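Local coordinates for glycosyl hydrolases family 2, sugar binding domain protein (Bacteroides uniformis str. 3978 T3 ii, PDB 6D1P) that probably hydrolyses O-glycosidic bonds as a gut bacterial beta-glucuronidase of glycoside hydrolase family 2, at residues A[513-523]-A[547-557]. Sequence-based numbering, arbitrary orientation.
Sequences WGGDSHAGRHM and DWSESYIIRLF
Glu550, in the first turn of helix 550-564, reaches back to the type II turn His518-Arg521, where its OE2 accepts from Gly520 N at 2.7 Å in a nearly straight bond (177°). With CG anti to its own carbonyl carbon (chi1 -66°) and the chain extended beyond, the carboxylate arrives at Gly520, whose positive phi glycine adopts readily. Arg521 O takes the helix-start N-H of Glu550 at 2.8 Å, while Ser549 N-caps the helix by accepting from Tyr552 N. With an alanine here instead of Glu550, Gly520 N would probably lose its acceptor and water 2 its partner OE1, letting the turn shift. His518 N donates to Trp548 O at 2.8 Å. Packing is tight along Gly514-Asp516: a beta carbon on Gly515 would clash with Ile553 CD1, one on Gly514 would press on Phe557 CE1, and both would jam against the preceding carbonyl O. Asp516 lays CB over one face of the Trp548 six-membered ring, 3.6 Å from its centroid, and sends OD2 to Lys597 in a salt bridge. The Asp547/Met523 end is looser, partly exposed and bridged by water 3 from His522 O to Asp547 OD2; Arg521 NH1 adds a weak bond to Asp547 O while Ala777 O holds its NH2, and Met523 N donates to Ser551 OG, also bonded to Tyr626. Thus the loop after barrel strand 510-511 follows the helix's capped N-terminus and first two turns, a loop-to-helix junction within this family 2 TIM barrel domain.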
ATOM      1  N   TRP A 513       2.204  11.186 -33.064  1.00 20.29           N
ATOM      2  CA  TRP A 513       2.519  10.134 -34.021  1.00 18.20           C
ATOM      3  C   TRP A 513       3.851   9.534 -33.606  1.00 19.22           C
ATOM      4  O   TRP A 513       4.607  10.138 -32.842  1.00 21.44           O
ATOM      5  CB  TRP A 513       2.606  10.653 -35.460  1.00 21.82           C
ATOM      6  CG  TRP A 513       3.671  11.675 -35.663  1.00 18.14           C
ATOM      7  CD1 TRP A 513       3.563  13.020 -35.460  1.00 21.06           C
ATOM      8  CD2 TRP A 513       5.008  11.444 -36.121  1.00 22.84           C
ATOM      9  NE1 TRP A 513       4.755  13.645 -35.758  1.00 20.18           N
ATOM     10  CE2 TRP A 513       5.652  12.697 -36.180  1.00 21.06           C
ATOM     11  CE3 TRP A 513       5.720  10.300 -36.502  1.00 21.60           C
ATOM     12  CZ2 TRP A 513       6.968  12.836 -36.608  1.00 22.41           C
ATOM     13  CZ3 TRP A 513       7.027  10.441 -36.913  1.00 21.76           C
ATOM     14  CH2 TRP A 513       7.640  11.695 -36.962  1.00 23.24           C
ATOM     15  N   GLY A 514       4.143   8.360 -34.146  1.00 19.82           N
ATOM     16  CA  GLY A 514       5.359   7.642 -33.818  1.00 16.86           C
ATOM     17  C   GLY A 514       5.049   6.194 -33.497  1.00 20.79           C
ATOM     18  O   GLY A 514       4.306   5.544 -34.245  1.00 19.75           O
ATOM     19  N   GLY A 515       5.559   5.695 -32.375  1.00 22.16           N
ATOM     20  CA  GLY A 515       5.274   4.337 -31.960  1.00 18.81           C
ATOM     21  C   GLY A 515       6.286   3.839 -30.951  1.00 24.99           C
ATOM     22  O   GLY A 515       7.300   4.488 -30.671  1.00 23.72           O
ATOM     23  N   ASP A 516       5.978   2.666 -30.386  1.00 20.42           N
ATOM     24  CA  ASP A 516       6.786   2.097 -29.317  1.00 24.37           C
ATOM     25  C   ASP A 516       8.024   1.414 -29.874  1.00 23.64           C
ATOM     26  O   ASP A 516       7.995   0.794 -30.944  1.00 23.78           O
ATOM     27  CB  ASP A 516       5.984   1.070 -28.498  1.00 20.66           C
ATOM     28  CG  ASP A 516       4.833   1.702 -27.703  1.00 24.43           C
ATOM     29  OD1 ASP A 516       5.018   1.998 -26.504  1.00 23.34           O
ATOM     30  OD2 ASP A 516       3.735   1.917 -28.278  1.00 24.54           O
ATOM     31  N   SER A 517       9.116   1.501 -29.118  1.00 19.87           N
ATOM     32  CA  SER A 517      10.259   0.648 -29.386  1.00 20.56           C
ATOM     33  C   SER A 517      10.902   0.255 -28.062  1.00 19.43           C
ATOM     34  O   SER A 517      11.170   1.103 -27.212  1.00 19.34           O
ATOM     35  CB  SER A 517      11.279   1.326 -30.320  1.00 18.26           C
ATOM     36  OG  SER A 517      11.766   2.540 -29.794  1.00 19.92           O
ATOM     37  N   HIS A 518      11.118  -1.035 -27.907  1.00 15.55           N
ATOM     38  CA  HIS A 518      11.823  -1.640 -26.786  1.00 21.05           C
ATOM     39  C   HIS A 518      13.300  -1.336 -26.979  1.00 22.25           C
ATOM     40  O   HIS A 518      13.946  -1.921 -27.853  1.00 23.51           O
ATOM     41  CB  HIS A 518      11.549  -3.139 -26.800  1.00 18.23           C
ATOM     42  CG  HIS A 518      11.896  -3.865 -25.540  1.00 24.14           C
ATOM     43  ND1 HIS A 518      11.742  -3.311 -24.288  1.00 22.57           N
ATOM     44  CD2 HIS A 518      12.302  -5.143 -25.341  1.00 22.07           C
ATOM     45  CE1 HIS A 518      12.078  -4.206 -23.374  1.00 23.49           C
ATOM     46  NE2 HIS A 518      12.421  -5.325 -23.988  1.00 20.99           N
ATOM     47  N   ALA A 519      13.824  -0.383 -26.207  1.00 19.25           N
ATOM     48  CA  ALA A 519      15.236  -0.039 -26.303  1.00 21.32           C
ATOM     49  C   ALA A 519      16.100  -1.296 -26.308  1.00 23.19           C
ATOM     50  O   ALA A 519      15.915  -2.209 -25.485  1.00 17.77           O
ATOM     51  CB  ALA A 519      15.636   0.877 -25.146  1.00 21.39           C
ATOM     52  N   GLY A 520      16.995  -1.366 -27.298  1.00 22.89           N
ATOM     53  CA  GLY A 520      17.929  -2.466 -27.454  1.00 21.23           C
ATOM     54  C   GLY A 520      17.414  -3.674 -28.206  1.00 23.35           C
ATOM     55  O   GLY A 520      18.159  -4.649 -28.353  1.00 24.90           O
ATOM     56  N   ARG A 521      16.164  -3.664 -28.666  1.00 22.36           N
ATOM     57  CA  ARG A 521      15.664  -4.714 -29.551  1.00 25.87           C
ATOM     58  C   ARG A 521      15.796  -4.250 -31.006  1.00 24.33           C
ATOM     59  O   ARG A 521      15.444  -3.110 -31.322  1.00 22.69           O
ATOM     60  CB  ARG A 521      14.211  -5.055 -29.214  1.00 21.82           C
ATOM     61  CG  ARG A 521      13.553  -6.005 -30.193  1.00 22.04           C
ATOM     62  CD  ARG A 521      12.092  -6.198 -29.828  1.00 23.41           C
ATOM     63  NE  ARG A 521      11.953  -7.055 -28.653  1.00 27.40           N
ATOM     64  CZ  ARG A 521      10.838  -7.149 -27.927  1.00 27.49           C
ATOM     65  NH1 ARG A 521       9.765  -6.429 -28.251  1.00 22.15           N
ATOM     66  NH2 ARG A 521      10.793  -7.954 -26.864  1.00 25.63           N
ATOM     67  N   HIS A 522      16.311  -5.127 -31.880  1.00 23.26           N
ATOM     68  CA  HIS A 522      16.486  -4.817 -33.299  1.00 25.95           C
ATOM     69  C   HIS A 522      16.022  -6.003 -34.140  1.00 27.29           C
ATOM     70  O   HIS A 522      15.606  -7.043 -33.619  1.00 24.60           O
ATOM     71  CB  HIS A 522      17.943  -4.448 -33.617  1.00 22.84           C
ATOM     72  CG  HIS A 522      18.513  -3.442 -32.676  1.00 22.84           C
ATOM     73  ND1 HIS A 522      18.374  -2.084 -32.867  1.00 23.66           N
ATOM     74  CD2 HIS A 522      19.169  -3.594 -31.499  1.00 22.78           C
ATOM     75  CE1 HIS A 522      18.947  -1.442 -31.863  1.00 25.43           C
ATOM     76  NE2 HIS A 522      19.442  -2.335 -31.022  1.00 22.46           N
ATOM     77  N   MET A 523      16.108  -5.843 -35.461  1.00 26.40           N
ATOM     78  CA  MET A 523      15.621  -6.866 -36.378  1.00 30.95           C
ATOM     79  C   MET A 523      16.245  -6.658 -37.756  1.00 31.63           C
ATOM     80  O   MET A 523      16.220  -5.540 -38.285  1.00 30.25           O
ATOM     81  CB  MET A 523      14.088  -6.819 -36.452  1.00 28.94           C
ATOM     82  CG  MET A 523      13.475  -7.714 -37.508  1.00 28.63           C
ATOM     83  SD  MET A 523      13.991  -9.430 -37.382  1.00 32.86           S
ATOM     84  CE  MET A 523      13.594  -9.820 -35.675  1.00 33.38           C
ATOM     85  N   ASP A 547       7.005  -6.006 -34.119  1.00 27.11           N
ATOM     86  CA  ASP A 547       7.777  -6.597 -33.036  1.00 26.01           C
ATOM     87  C   ASP A 547       8.300  -5.566 -32.034  1.00 26.40           C
ATOM     88  O   ASP A 547       9.066  -5.928 -31.138  1.00 24.63           O
ATOM     89  CB  ASP A 547       8.940  -7.417 -33.605  1.00 26.04           C
ATOM     90  CG  ASP A 547       9.981  -6.556 -34.331  1.00 30.99           C
ATOM     91  OD1 ASP A 547       9.797  -5.316 -34.428  1.00 24.55           O
ATOM     92  OD2 ASP A 547      10.995  -7.136 -34.796  1.00 30.71           O
ATOM     93  N   TRP A 548       7.918  -4.297 -32.173  1.00 25.74           N
ATOM     94  CA  TRP A 548       8.317  -3.224 -31.264  1.00 24.03           C
ATOM     95  C   TRP A 548       9.838  -3.008 -31.231  1.00 25.81           C
ATOM     96  O   TRP A 548      10.374  -2.440 -30.268  1.00 22.76           O
ATOM     97  CB  TRP A 548       7.754  -3.464 -29.849  1.00 27.49           C
ATOM     98  CG  TRP A 548       6.222  -3.269 -29.759  1.00 25.16           C
ATOM     99  CD1 TRP A 548       5.289  -3.616 -30.702  1.00 25.21           C
ATOM    100  CD2 TRP A 548       5.491  -2.647 -28.692  1.00 25.69           C
ATOM    101  NE1 TRP A 548       4.025  -3.259 -30.285  1.00 24.14           N
ATOM    102  CE2 TRP A 548       4.121  -2.658 -29.058  1.00 25.14           C
ATOM    103  CE3 TRP A 548       5.858  -2.096 -27.458  1.00 23.50           C
ATOM    104  CZ2 TRP A 548       3.122  -2.145 -28.230  1.00 25.59           C
ATOM    105  CZ3 TRP A 548       4.874  -1.572 -26.644  1.00 22.12           C
ATOM    106  CH2 TRP A 548       3.513  -1.606 -27.029  1.00 26.43           C
ATOM    107  N   SER A 549      10.544  -3.412 -32.286  1.00 25.78           N
ATOM    108  CA  SER A 549      11.982  -3.195 -32.389  1.00 25.88           C
ATOM    109  C   SER A 549      12.305  -1.725 -32.678  1.00 23.37           C
ATOM    110  O   SER A 549      11.481  -0.952 -33.178  1.00 23.53           O
ATOM    111  CB  SER A 549      12.563  -4.051 -33.505  1.00 24.61           C
ATOM    112  OG  SER A 549      12.134  -3.507 -34.750  1.00 28.04           O
ATOM    113  N   GLU A 550      13.536  -1.343 -32.347  1.00 26.50           N
ATOM    114  CA  GLU A 550      14.033  -0.047 -32.791  1.00 27.57           C
ATOM    115  C   GLU A 550      14.166  -0.003 -34.302  1.00 23.85           C
ATOM    116  O   GLU A 550      14.008   1.065 -34.903  1.00 25.76           O
ATOM    117  CB  GLU A 550      15.372   0.272 -32.126  1.00 24.11           C
ATOM    118  CG  GLU A 550      15.253   0.460 -30.599  1.00 23.15           C
ATOM    119  CD  GLU A 550      16.437   1.207 -29.983  1.00 25.76           C
ATOM    120  OE1 GLU A 550      16.686   2.393 -30.337  1.00 22.20           O
ATOM    121  OE2 GLU A 550      17.122   0.588 -29.130  1.00 27.69           O
ATOM    122  N   SER A 551      14.437  -1.153 -34.923  1.00 25.31           N
ATOM    123  CA  SER A 551      14.620  -1.206 -36.368  1.00 24.36           C
ATOM    124  C   SER A 551      13.383  -0.709 -37.089  1.00 29.95           C
ATOM    125  O   SER A 551      13.480   0.052 -38.066  1.00 27.33           O
ATOM    126  CB  SER A 551      14.943  -2.630 -36.797  1.00 23.57           C
ATOM    127  OG  SER A 551      16.128  -3.069 -36.163  1.00 28.08           O
ATOM    128  N   TYR A 552      12.206  -1.119 -36.608  1.00 26.84           N
ATOM    129  CA  TYR A 552      10.988  -0.673 -37.246  1.00 24.52           C
ATOM    130  C   TYR A 552      10.784   0.818 -37.026  1.00 25.55           C
ATOM    131  O   TYR A 552      10.567   1.575 -37.983  1.00 28.25           O
ATOM    132  CB  TYR A 552       9.785  -1.468 -36.751  1.00 25.57           C
ATOM    133  CG  TYR A 552       8.526  -0.902 -37.335  1.00 29.23           C
ATOM    134  CD1 TYR A 552       8.200  -1.112 -38.680  1.00 27.68           C
ATOM    135  CD2 TYR A 552       7.691  -0.095 -36.573  1.00 28.27           C
ATOM    136  CE1 TYR A 552       7.038  -0.554 -39.234  1.00 29.03           C
ATOM    137  CE2 TYR A 552       6.537   0.464 -37.121  1.00 29.39           C
ATOM    138  CZ  TYR A 552       6.212   0.226 -38.447  1.00 29.28           C
ATOM    139  OH  TYR A 552       5.070   0.790 -38.969  1.00 25.61           O
ATOM    140  N   ILE A 553      10.885   1.271 -35.778  1.00 25.13           N
ATOM    141  CA  ILE A 553      10.477   2.645 -35.516  1.00 24.03           C
ATOM    142  C   ILE A 553      11.431   3.634 -36.170  1.00 22.33           C
ATOM    143  O   ILE A 553      11.037   4.756 -36.498  1.00 22.41           O
ATOM    144  CB  ILE A 553      10.339   2.906 -34.006  1.00 25.36           C
ATOM    145  CG1 ILE A 553       9.278   3.990 -33.772  1.00 23.05           C
ATOM    146  CG2 ILE A 553      11.668   3.324 -33.388  1.00 24.48           C
ATOM    147  CD1 ILE A 553       7.868   3.547 -34.121  1.00 22.67           C
ATOM    148  N   ILE A 554      12.690   3.244 -36.366  1.00 23.42           N
ATOM    149  CA  ILE A 554      13.657   4.140 -36.993  1.00 22.45           C
ATOM    150  C   ILE A 554      13.238   4.447 -38.429  1.00 24.41           C
ATOM    151  O   ILE A 554      13.235   5.604 -38.867  1.00 21.63           O
ATOM    152  CB  ILE A 554      15.059   3.507 -36.907  1.00 24.00           C
ATOM    153  CG1 ILE A 554      15.679   3.850 -35.545  1.00 25.11           C
ATOM    154  CG2 ILE A 554      15.944   3.923 -38.077  1.00 25.93           C
ATOM    155  CD1 ILE A 554      16.740   2.896 -35.108  1.00 25.00           C
ATOM    156  N   ARG A 555      12.826   3.411 -39.157  1.00 24.05           N
ATOM    157  CA  ARG A 555      12.287   3.583 -40.492  1.00 23.52           C
ATOM    158  C   ARG A 555      11.018   4.422 -40.477  1.00 28.17           C
ATOM    159  O   ARG A 555      10.803   5.244 -41.378  1.00 26.66           O
ATOM    160  CB  ARG A 555      12.019   2.213 -41.104  1.00 27.22           C
ATOM    161  CG  ARG A 555      13.294   1.455 -41.465  1.00 28.58           C
ATOM    162  CD  ARG A 555      12.978   0.020 -41.799  1.00 30.53           C
ATOM    163  NE  ARG A 555      14.093  -0.649 -42.454  1.00 39.81           N
ATOM    164  CZ  ARG A 555      15.211  -1.025 -41.837  1.00 42.74           C
ATOM    165  NH1 ARG A 555      15.378  -0.789 -40.537  1.00 38.21           N
ATOM    166  NH2 ARG A 555      16.167  -1.640 -42.519  1.00 40.26           N
ATOM    167  N   LEU A 556      10.158   4.228 -39.467  1.00 27.08           N
ATOM    168  CA  LEU A 556       8.911   4.988 -39.412  1.00 23.98           C
ATOM    169  C   LEU A 556       9.189   6.460 -39.176  1.00 25.30           C
ATOM    170  O   LEU A 556       8.578   7.321 -39.825  1.00 27.36           O
ATOM    171  CB  LEU A 556       7.978   4.439 -38.323  1.00 24.00           C
ATOM    172  CG  LEU A 556       6.576   5.066 -38.125  1.00 23.54           C
ATOM    173  CD1 LEU A 556       5.637   4.067 -37.440  1.00 25.56           C
ATOM    174  CD2 LEU A 556       6.603   6.371 -37.312  1.00 19.31           C
ATOM    175  N   PHE A 557      10.101   6.771 -38.246  1.00 22.50           N
ATOM    176  CA  PHE A 557      10.470   8.163 -38.020  1.00 24.63           C
ATOM    177  C   PHE A 557      11.125   8.751 -39.267  1.00 27.06           C
ATOM    178  O   PHE A 557      10.818   9.877 -39.678  1.00 25.23           O
ATOM    179  CB  PHE A 557      11.432   8.279 -36.835  1.00 28.43           C
ATOM    180  CG  PHE A 557      10.822   7.975 -35.490  1.00 25.66           C
ATOM    181  CD1 PHE A 557       9.584   8.480 -35.133  1.00 27.24           C
ATOM    182  CD2 PHE A 557      11.526   7.203 -34.564  1.00 26.34           C
ATOM    183  CE1 PHE A 557       9.034   8.211 -33.873  1.00 24.26           C
ATOM    184  CE2 PHE A 557      11.006   6.925 -33.312  1.00 25.81           C
ATOM    185  CZ  PHE A 557       9.752   7.424 -32.957  1.00 26.61           C
TER
HETATM  186  O   HOH W   1       8.667  -0.557 -33.503  1.00 25.86           O
HETATM  187  O   HOH W   2      14.238   3.808 -30.986  1.00 25.67           O
HETATM  188  O   HOH W   3      12.917  -7.407 -33.216  1.00 29.60           O
HETATM  189  O   HOH W   4      17.058  -2.710 -39.232  1.00 30.74           O